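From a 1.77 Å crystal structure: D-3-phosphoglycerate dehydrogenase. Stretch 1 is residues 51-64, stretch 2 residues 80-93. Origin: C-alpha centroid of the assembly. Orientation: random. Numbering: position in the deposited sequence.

Stretch 1 (51-64) VVRSRTKVTKDVIE
Stretch 2, residues 80-93: DNIDTEEAEKRNIK

Three hydrogen bonds join the two stretches. The side chain of Asn81 (chi1 p, 68°; chi2 -42°) points toward stretch 1 and donates from ND2 to Thr56 O at 2.8 Å, so that a buried side-chain amide donates to a backbone carbonyl of the loop. The other two form a single beta bridge: Val58 N donates to Asn81 O (2.9 Å), and Asp83 N donates to Val58 O (3.1 Å). Val58 (phi/psi -90/74) thus uses both its backbone groups on the residues flanking Ile82 (-119/138), with their CA atoms 4.8 Å apart. The register advances in the same direction in both stretches, from Lys57 opposite Asn81 (CA-CA 5.1 Å) to Thr59 opposite Asp83 (5.3 Å).

Each stretch then enters a helix, 60-64 and 84-89, whose axes run nearly parallel at 23° and approach to 9.5 Å. Asp83 (chi1 t) caps the second helix, its OD1 accepting from Glu86 N at 2.7 Å, while water 1 bridges Lys60 N (2.8 Å) and Asp83 OD2 (2.7 Å). Water 2 links Glu64 OE2 (3.3 Å) to Glu86 OE2 (3.0 Å), donating to both carboxylates.

Ile63 (chi1 m, chi2 t) is the apolar centre between the helices. Its CD1 lies 4.1 Å from Ala87 CB and 3.9 Å from Glu86 CB, and its CG2 lies 3.8 Å from both Arg90 CG and Ile92 CD1. The last pair reaches beyond a Schellman turn, where Asn91 takes positive phi (62/34) and Ile92 N bonds back to Ala87 O at 2.9 Å. At the other end, Val52 (chi1 m), on the strand 51-52, places CG2 4.0 Å from CD1 of Ile82 (chi1 m, chi2 m). Lys57 CD covers Asn81 CB at 3.5 Å, while its NZ turns back to Ser54 O (2.9 Å). Together the contacts bury 623 Å², both sides summed.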

ATOM      1  N   VAL A  51      23.896  -5.082  27.159  1.00 21.56           N
ATOM      2  CA  VAL A  51      23.232  -4.774  25.896  1.00 22.44           C
ATOM      3  C   VAL A  51      22.251  -5.904  25.621  1.00 21.75           C
ATOM      4  O   VAL A  51      22.635  -7.070  25.597  1.00 22.00           O
ATOM      5  CB  VAL A  51      24.243  -4.671  24.735  1.00 23.26           C
ATOM      6  CG1 VAL A  51      23.530  -4.244  23.461  1.00 22.30           C
ATOM      7  CG2 VAL A  51      25.337  -3.672  25.087  1.00 21.60           C
ATOM      8  N   VAL A  52      20.985  -5.556  25.422  1.00 24.72           N
ATOM      9  CA  VAL A  52      19.974  -6.578  25.197  1.00 24.71           C
ATOM     10  C   VAL A  52      19.076  -6.256  24.000  1.00 27.58           C
ATOM     11  O   VAL A  52      19.099  -5.121  23.491  1.00 26.35           O
ATOM     12  CB  VAL A  52      19.118  -6.699  26.459  1.00 24.72           C
ATOM     13  CG1 VAL A  52      20.018  -6.891  27.679  1.00 22.94           C
ATOM     14  CG2 VAL A  52      18.279  -5.449  26.643  1.00 24.80           C
ATOM     15  N   ARG A  53      18.416  -7.298  23.519  1.00 30.41           N
ATOM     16  CA  ARG A  53      17.535  -6.887  22.490  1.00 34.76           C
ATOM     17  C   ARG A  53      16.154  -7.061  23.037  1.00 36.04           C
ATOM     18  O   ARG A  53      15.590  -6.208  23.710  1.00 37.36           O
ATOM     19  CB  ARG A  53      17.727  -7.799  21.256  1.00 35.93           C
ATOM     20  CG  ARG A  53      18.110  -6.998  20.008  1.00 39.43           C
ATOM     21  CD  ARG A  53      17.592  -7.620  18.682  1.00 38.32           C
ATOM     22  NE  ARG A  53      17.571  -9.096  18.726  1.00 37.98           N
ATOM     23  CZ  ARG A  53      17.106  -9.769  17.663  1.00 38.21           C
ATOM     24  NH1 ARG A  53      16.535  -9.141  16.635  1.00 39.12           N
ATOM     25  NH2 ARG A  53      17.387 -11.060  17.573  1.00 38.34           N
ATOM     26  N   SER A  54      15.629  -8.277  22.808  1.00 37.02           N
ATOM     27  CA  SER A  54      14.286  -8.532  23.293  1.00 36.40           C
ATOM     28  C   SER A  54      13.933  -9.982  24.206  1.00 36.16           C
ATOM     29  O   SER A  54      13.245 -10.064  25.223  1.00 35.76           O
ATOM     30  CB  SER A  54      12.956  -8.815  22.228  1.00 38.97           C
ATOM     31  OG  SER A  54      11.656  -9.091  22.718  1.00 42.10           O
ATOM     32  N   ARG A  55      14.691 -10.982  23.764  1.00 35.35           N
ATOM     33  CA  ARG A  55      14.751 -12.269  24.451  1.00 34.80           C
ATOM     34  C   ARG A  55      15.085 -12.123  25.935  1.00 34.84           C
ATOM     35  O   ARG A  55      14.471 -12.769  26.783  1.00 34.68           O
ATOM     36  CB  ARG A  55      15.794 -13.170  23.785  1.00 34.79           C
ATOM     37  CG  ARG A  55      15.781 -14.613  24.268  1.00 35.04           C
ATOM     38  CD  ARG A  55      16.949 -15.391  23.677  1.00 35.07           C
ATOM     39  NE  ARG A  55      18.229 -14.965  24.240  1.00 34.27           N
ATOM     40  CZ  ARG A  55      18.741 -15.430  25.376  1.00 35.69           C
ATOM     41  NH1 ARG A  55      18.085 -16.346  26.077  1.00 33.90           N
ATOM     42  NH2 ARG A  55      19.909 -14.977  25.815  1.00 32.68           N
ATOM     43  N   THR A  56      16.059 -11.271  26.238  1.00 34.07           N
ATOM     44  CA  THR A  56      16.491 -11.047  27.615  1.00 32.93           C
ATOM     45  C   THR A  56      15.654  -9.992  28.328  1.00 33.97           C
ATOM     46  O   THR A  56      15.423  -8.907  27.800  1.00 35.96           O
ATOM     47  CB  THR A  56      17.969 -10.610  27.660  1.00 31.37           C
ATOM     48  OG1 THR A  56      18.786 -11.639  27.088  1.00 29.26           O
ATOM     49  CG2 THR A  56      18.410 -10.351  29.099  1.00 30.35           C
ATOM     50  N   LYS A  57      15.208 -10.316  29.538  1.00 34.93           N
ATOM     51  CA  LYS A  57      14.402  -9.394  30.327  1.00 35.17           C
ATOM     52  C   LYS A  57      15.220  -8.783  31.458  1.00 35.01           C
ATOM     53  O   LYS A  57      15.680  -9.491  32.356  1.00 36.00           O
ATOM     54  CB  LYS A  57      13.183 -10.119  30.902  1.00 36.56           C
ATOM     55  CG  LYS A  57      12.226 -10.657  29.845  1.00 38.93           C
ATOM     56  CD  LYS A  57      11.731  -9.544  28.927  1.00 40.87           C
ATOM     57  CE  LYS A  57      10.695 -10.055  27.935  1.00 42.81           C
ATOM     58  NZ  LYS A  57      11.231 -11.139  27.068  1.00 45.60           N
ATOM     59  N   VAL A  58      15.401  -7.469  31.408  1.00 33.64           N
ATOM     60  CA  VAL A  58      16.161  -6.761  32.429  1.00 33.98           C
ATOM     61  C   VAL A  58      15.206  -6.328  33.533  1.00 35.16           C
ATOM     62  O   VAL A  58      14.852  -5.154  33.649  1.00 34.03           O
ATOM     63  CB  VAL A  58      16.875  -5.525  31.837  1.00 33.73           C
ATOM     64  CG1 VAL A  58      17.749  -4.864  32.892  1.00 33.16           C
ATOM     65  CG2 VAL A  58      17.719  -5.945  30.641  1.00 32.86           C
ATOM     66  N   THR A  59      14.789  -7.300  34.338  1.00 36.45           N
ATOM     67  CA  THR A  59      13.860  -7.063  35.432  1.00 39.08           C
ATOM     68  C   THR A  59      14.521  -6.470  36.670  1.00 39.42           C
ATOM     69  O   THR A  59      15.744  -6.330  36.737  1.00 39.09           O
ATOM     70  CB  THR A  59      13.148  -8.368  35.822  1.00 39.65           C
ATOM     71  OG1 THR A  59      14.124  -9.382  36.090  1.00 43.00           O
ATOM     72  CG2 THR A  59      12.243  -8.835  34.693  1.00 39.88           C
ATOM     73  N   LYS A  60      13.694  -6.126  37.651  1.00 39.40           N
ATOM     74  CA  LYS A  60      14.164  -5.532  38.896  1.00 40.46           C
ATOM     75  C   LYS A  60      15.255  -6.344  39.585  1.00 40.19           C
ATOM     76  O   LYS A  60      16.266  -5.789  40.014  1.00 40.20           O
ATOM     77  CB  LYS A  60      12.981  -5.337  39.849  1.00 41.05           C
ATOM     78  CG  LYS A  60      13.339  -4.710  41.188  1.00 43.85           C
ATOM     79  CD  LYS A  60      12.089  -4.419  42.010  1.00 43.99           C
ATOM     80  CE  LYS A  60      11.254  -5.677  42.221  1.00 46.88           C
ATOM     81  NZ  LYS A  60       9.996  -5.404  42.971  1.00 47.27           N
ATOM     82  N   ASP A  61      15.056  -7.655  39.686  1.00 40.71           N
ATOM     83  CA  ASP A  61      16.036  -8.518  40.341  1.00 41.67           C
ATOM     84  C   ASP A  61      17.354  -8.576  39.573  1.00 40.96           C
ATOM     85  O   ASP A  61      18.416  -8.761  40.168  1.00 41.04           O
ATOM     86  CB  ASP A  61      15.472  -9.932  40.516  1.00 44.14           C
ATOM     87  CG  ASP A  61      15.428 -10.710  39.218  1.00 46.36           C
ATOM     88  OD1 ASP A  61      14.848 -10.203  38.237  1.00 48.64           O
ATOM     89  OD2 ASP A  61      15.970 -11.835  39.182  1.00 48.91           O
ATOM     90  N   VAL A  62      17.287  -8.421  38.254  1.00 39.54           N
ATOM     91  CA  VAL A  62      18.495  -8.446  37.433  1.00 37.81           C
ATOM     92  C   VAL A  62      19.325  -7.197  37.714  1.00 36.66           C
ATOM     93  O   VAL A  62      20.549  -7.266  37.839  1.00 34.91           O
ATOM     94  CB  VAL A  62      18.158  -8.487  35.925  1.00 38.25           C
ATOM     95  CG1 VAL A  62      19.440  -8.426  35.104  1.00 37.82           C
ATOM     96  CG2 VAL A  62      17.384  -9.754  35.599  1.00 38.05           C
ATOM     97  N   ILE A  63      18.649  -6.056  37.813  1.00 35.83           N
ATOM     98  CA  ILE A  63      19.314  -4.787  38.081  1.00 35.52           C
ATOM     99  C   ILE A  63      19.923  -4.770  39.480  1.00 36.03           C
ATOM    100  O   ILE A  63      21.028  -4.265  39.680  1.00 34.55           O
ATOM    101  CB  ILE A  63      18.325  -3.602  37.943  1.00 36.35           C
ATOM    102  CG1 ILE A  63      17.914  -3.439  36.476  1.00 36.49           C
ATOM    103  CG2 ILE A  63      18.961  -2.321  38.464  1.00 36.03           C
ATOM    104  CD1 ILE A  63      16.874  -2.360  36.237  1.00 37.81           C
ATOM    105  N   GLU A  64      19.197  -5.325  40.446  1.00 36.81           N
ATOM    106  CA  GLU A  64      19.676  -5.365  41.823  1.00 38.18           C
ATOM    107  C   GLU A  64      20.971  -6.166  41.897  1.00 37.16           C
ATOM    108  O   GLU A  64      21.908  -5.788  42.600  1.00 37.08           O
ATOM    109  CB  GLU A  64      18.621  -5.997  42.733  1.00 40.00           C
ATOM    110  CG  GLU A  64      17.297  -5.248  42.750  1.00 44.09           C
ATOM    111  CD  GLU A  64      16.280  -5.872  43.688  1.00 46.54           C
ATOM    112  OE1 GLU A  64      15.942  -7.062  43.501  1.00 48.24           O
ATOM    113  OE2 GLU A  64      15.818  -5.169  44.613  1.00 47.68           O
ATOM    114  N   ASP A  80      10.072  -2.115  26.546  1.00 38.58           N
ATOM    115  CA  ASP A  80       9.120  -2.949  27.273  1.00 39.22           C
ATOM    116  C   ASP A  80       9.737  -4.107  28.056  1.00 39.08           C
ATOM    117  O   ASP A  80       9.084  -4.683  28.925  1.00 38.10           O
ATOM    118  CB  ASP A  80       8.062  -3.500  26.312  1.00 41.32           C
ATOM    119  CG  ASP A  80       7.264  -2.404  25.632  1.00 43.31           C
ATOM    120  OD1 ASP A  80       6.796  -1.482  26.335  1.00 43.37           O
ATOM    121  OD2 ASP A  80       7.095  -2.468  24.397  1.00 45.51           O
ATOM    122  N   ASN A  81      10.986  -4.451  27.758  1.00 37.18           N
ATOM    123  CA  ASN A  81      11.637  -5.553  28.459  1.00 36.72           C
ATOM    124  C   ASN A  81      12.611  -5.057  29.520  1.00 36.20           C
ATOM    125  O   ASN A  81      13.367  -5.839  30.094  1.00 35.48           O
ATOM    126  CB  ASN A  81      12.363  -6.460  27.458  1.00 35.91           C
ATOM    127  CG  ASN A  81      13.553  -5.783  26.806  1.00 36.43           C
ATOM    128  OD1 ASN A  81      13.491  -4.613  26.430  1.00 36.66           O
ATOM    129  ND2 ASN A  81      14.646  -6.527  26.656  1.00 35.92           N
ATOM    130  N   ILE A  82      12.580  -3.755  29.780  1.00 35.24           N
ATOM    131  CA  ILE A  82      13.462  -3.139  30.782  1.00 36.33           C
ATOM    132  C   ILE A  82      12.664  -2.489  31.889  1.00 37.25           C
ATOM    133  O   ILE A  82      11.659  -1.832  31.644  1.00 37.25           O
ATOM    134  CB  ILE A  82      14.309  -2.047  30.149  1.00 35.81           C
ATOM    135  CG1 ILE A  82      15.162  -2.619  29.024  1.00 35.64           C
ATOM    136  CG2 ILE A  82      15.257  -1.475  31.222  1.00 34.10           C
ATOM    137  CD1 ILE A  82      16.217  -3.596  29.548  1.00 38.06           C
ATOM    138  N   ASP A  83      13.119  -2.668  33.125  1.00 37.34           N
ATOM    139  CA  ASP A  83      12.453  -2.051  34.264  1.00 37.38           C
ATOM    140  C   ASP A  83      13.046  -0.654  34.390  1.00 36.89           C
ATOM    141  O   ASP A  83      13.952  -0.415  35.192  1.00 36.08           O
ATOM    142  CB  ASP A  83      12.714  -2.846  35.543  1.00 39.16           C
ATOM    143  CG  ASP A  83      11.833  -2.396  36.694  1.00 41.98           C
ATOM    144  OD1 ASP A  83      11.799  -1.179  36.971  1.00 42.37           O
ATOM    145  OD2 ASP A  83      11.174  -3.257  37.319  1.00 42.35           O
ATOM    146  N   THR A  84      12.532   0.265  33.580  1.00 37.06           N
ATOM    147  CA  THR A  84      13.013   1.638  33.559  1.00 38.47           C
ATOM    148  C   THR A  84      12.903   2.359  34.898  1.00 39.45           C
ATOM    149  O   THR A  84      13.721   3.222  35.215  1.00 39.13           O
ATOM    150  CB  THR A  84      12.272   2.452  32.483  1.00 39.42           C
ATOM    151  OG1 THR A  84      10.860   2.374  32.710  1.00 38.88           O
ATOM    152  CG2 THR A  84      12.584   1.899  31.097  1.00 38.83           C
ATOM    153  N   GLU A  85      11.891   2.014  35.686  1.00 40.34           N
ATOM    154  CA  GLU A  85      11.720   2.647  36.987  1.00 41.63           C
ATOM    155  C   GLU A  85      12.862   2.261  37.920  1.00 40.75           C
ATOM    156  O   GLU A  85      13.496   3.124  38.530  1.00 40.71           O
ATOM    157  CB  GLU A  85      10.367   2.264  37.602  1.00 42.87           C
ATOM    158  CG  GLU A  85       9.837   0.891  37.208  1.00 46.71           C
ATOM    159  CD  GLU A  85       9.530   0.787  35.723  1.00 48.32           C
ATOM    160  OE1 GLU A  85       8.885   1.712  35.184  1.00 50.88           O
ATOM    161  OE2 GLU A  85       9.926  -0.218  35.096  1.00 49.52           O
ATOM    162  N   GLU A  86      13.133   0.965  38.019  1.00 40.62           N
ATOM    163  CA  GLU A  86      14.209   0.488  38.874  1.00 40.83           C
ATOM    164  C   GLU A  86      15.534   1.062  38.385  1.00 40.83           C
ATOM    165  O   GLU A  86      16.385   1.462  39.179  1.00 40.05           O
ATOM    166  CB  GLU A  86      14.267  -1.039  38.855  1.00 41.93           C
ATOM    167  CG  GLU A  86      15.228  -1.628  39.870  1.00 44.26           C
ATOM    168  CD  GLU A  86      14.892  -1.206  41.289  1.00 46.30           C
ATOM    169  OE1 GLU A  86      13.751  -1.464  41.728  1.00 46.44           O
ATOM    170  OE2 GLU A  86      15.766  -0.615  41.962  1.00 46.85           O
ATOM    171  N   ALA A  87      15.701   1.108  37.067  1.00 40.21           N
ATOM    172  CA  ALA A  87      16.923   1.631  36.475  1.00 40.56           C
ATOM    173  C   ALA A  87      17.177   3.077  36.890  1.00 40.87           C
ATOM    174  O   ALA A  87      18.304   3.447  37.220  1.00 40.17           O
ATOM    175  CB  ALA A  87      16.853   1.526  34.955  1.00 39.25           C
ATOM    176  N   GLU A  88      16.129   3.897  36.873  1.00 41.95           N
ATOM    177  CA  GLU A  88      16.273   5.299  37.245  1.00 43.05           C
ATOM    178  C   GLU A  88      16.685   5.444  38.708  1.00 42.12           C
ATOM    179  O   GLU A  88      17.529   6.274  39.041  1.00 41.39           O
ATOM    180  CB  GLU A  88      14.968   6.061  36.997  1.00 44.80           C
ATOM    181  CG  GLU A  88      15.084   7.560  37.243  1.00 47.75           C
ATOM    182  CD  GLU A  88      13.809   8.311  36.912  1.00 50.46           C
ATOM    183  OE1 GLU A  88      13.369   8.254  35.744  1.00 52.59           O
ATOM    184  OE2 GLU A  88      13.247   8.962  37.818  1.00 52.60           O
ATOM    185  N   LYS A  89      16.087   4.634  39.578  1.00 42.88           N
ATOM    186  CA  LYS A  89      16.415   4.677  41.001  1.00 43.80           C
ATOM    187  C   LYS A  89      17.904   4.425  41.215  1.00 43.66           C
ATOM    188  O   LYS A  89      18.536   5.051  42.065  1.00 43.39           O
ATOM    189  CB  LYS A  89      15.615   3.624  41.772  1.00 45.04           C
ATOM    190  CG  LYS A  89      14.122   3.892  41.867  1.00 46.60           C
ATOM    191  CD  LYS A  89      13.458   2.880  42.791  1.00 48.77           C
ATOM    192  CE  LYS A  89      11.973   3.161  42.960  1.00 50.43           C
ATOM    193  NZ  LYS A  89      11.331   2.192  43.894  1.00 51.95           N
ATOM    194  N   ARG A  90      18.455   3.498  40.437  1.00 43.30           N
ATOM    195  CA  ARG A  90      19.866   3.144  40.531  1.00 43.04           C
ATOM    196  C   ARG A  90      20.733   4.128  39.753  1.00 41.74           C
ATOM    197  O   ARG A  90      21.955   3.998  39.719  1.00 41.86           O
ATOM    198  CB  ARG A  90      20.080   1.728  39.987  1.00 44.12           C
ATOM    199  CG  ARG A  90      19.349   0.647  40.767  1.00 46.46           C
ATOM    200  CD  ARG A  90      20.159   0.131  41.953  1.00 48.32           C
ATOM    201  NE  ARG A  90      21.228  -0.776  41.538  1.00 50.53           N
ATOM    202  CZ  ARG A  90      22.398  -0.388  41.039  1.00 51.02           C
ATOM    203  NH1 ARG A  90      22.669   0.901  40.892  1.00 52.03           N
ATOM    204  NH2 ARG A  90      23.298  -1.294  40.679  1.00 50.82           N
ATOM    205  N   ASN A  91      20.090   5.112  39.135  1.00 41.51           N
ATOM    206  CA  ASN A  91      20.795   6.120  38.350  1.00 40.59           C
ATOM    207  C   ASN A  91      21.533   5.484  37.174  1.00 38.24           C
ATOM    208  O   ASN A  91      22.612   5.932  36.787  1.00 37.86           O
ATOM    209  CB  ASN A  91      21.784   6.882  39.233  1.00 43.51           C
ATOM    210  CG  ASN A  91      21.109   7.558  40.409  1.00 46.13           C
ATOM    211  OD1 ASN A  91      20.180   8.348  40.235  1.00 47.29           O
ATOM    212  ND2 ASN A  91      21.574   7.251  41.616  1.00 47.75           N
ATOM    213  N   ILE A  92      20.940   4.433  36.615  1.00 36.94           N
ATOM    214  CA  ILE A  92      21.526   3.730  35.479  1.00 34.17           C
ATOM    215  C   ILE A  92      20.996   4.307  34.170  1.00 33.90           C
ATOM    216  O   ILE A  92      19.788   4.322  33.938  1.00 32.26           O
ATOM    217  CB  ILE A  92      21.188   2.223  35.519  1.00 34.46           C
ATOM    218  CG1 ILE A  92      21.750   1.596  36.797  1.00 32.48           C
ATOM    219  CG2 ILE A  92      21.758   1.527  34.284  1.00 34.04           C
ATOM    220  CD1 ILE A  92      21.373   0.143  36.986  1.00 31.55           C
ATOM    221  N   LYS A  93      21.903   4.782  33.321  1.00 33.53           N
ATOM    222  CA  LYS A  93      21.522   5.352  32.031  1.00 34.55           C
ATOM    223  C   LYS A  93      20.955   4.272  31.121  1.00 32.85           C
ATOM    224  O   LYS A  93      21.570   3.222  30.932  1.00 31.71           O
ATOM    225  CB  LYS A  93      22.734   5.994  31.350  1.00 35.63           C
ATOM    226  CG  LYS A  93      23.272   7.226  32.048  1.00 39.73           C
ATOM    227  CD  LYS A  93      24.473   7.784  31.305  1.00 42.04           C
ATOM    228  CE  LYS A  93      25.012   9.032  31.978  1.00 45.14           C
ATOM    229  NZ  LYS A  93      26.207   9.557  31.269  1.00 47.33           N
TER
HETATM  230  O   HOH W   1      11.039  -5.956  36.876  1.00 39.45           O
HETATM  231  O   HOH W   2      16.113  -1.886  44.651  1.00 51.60           O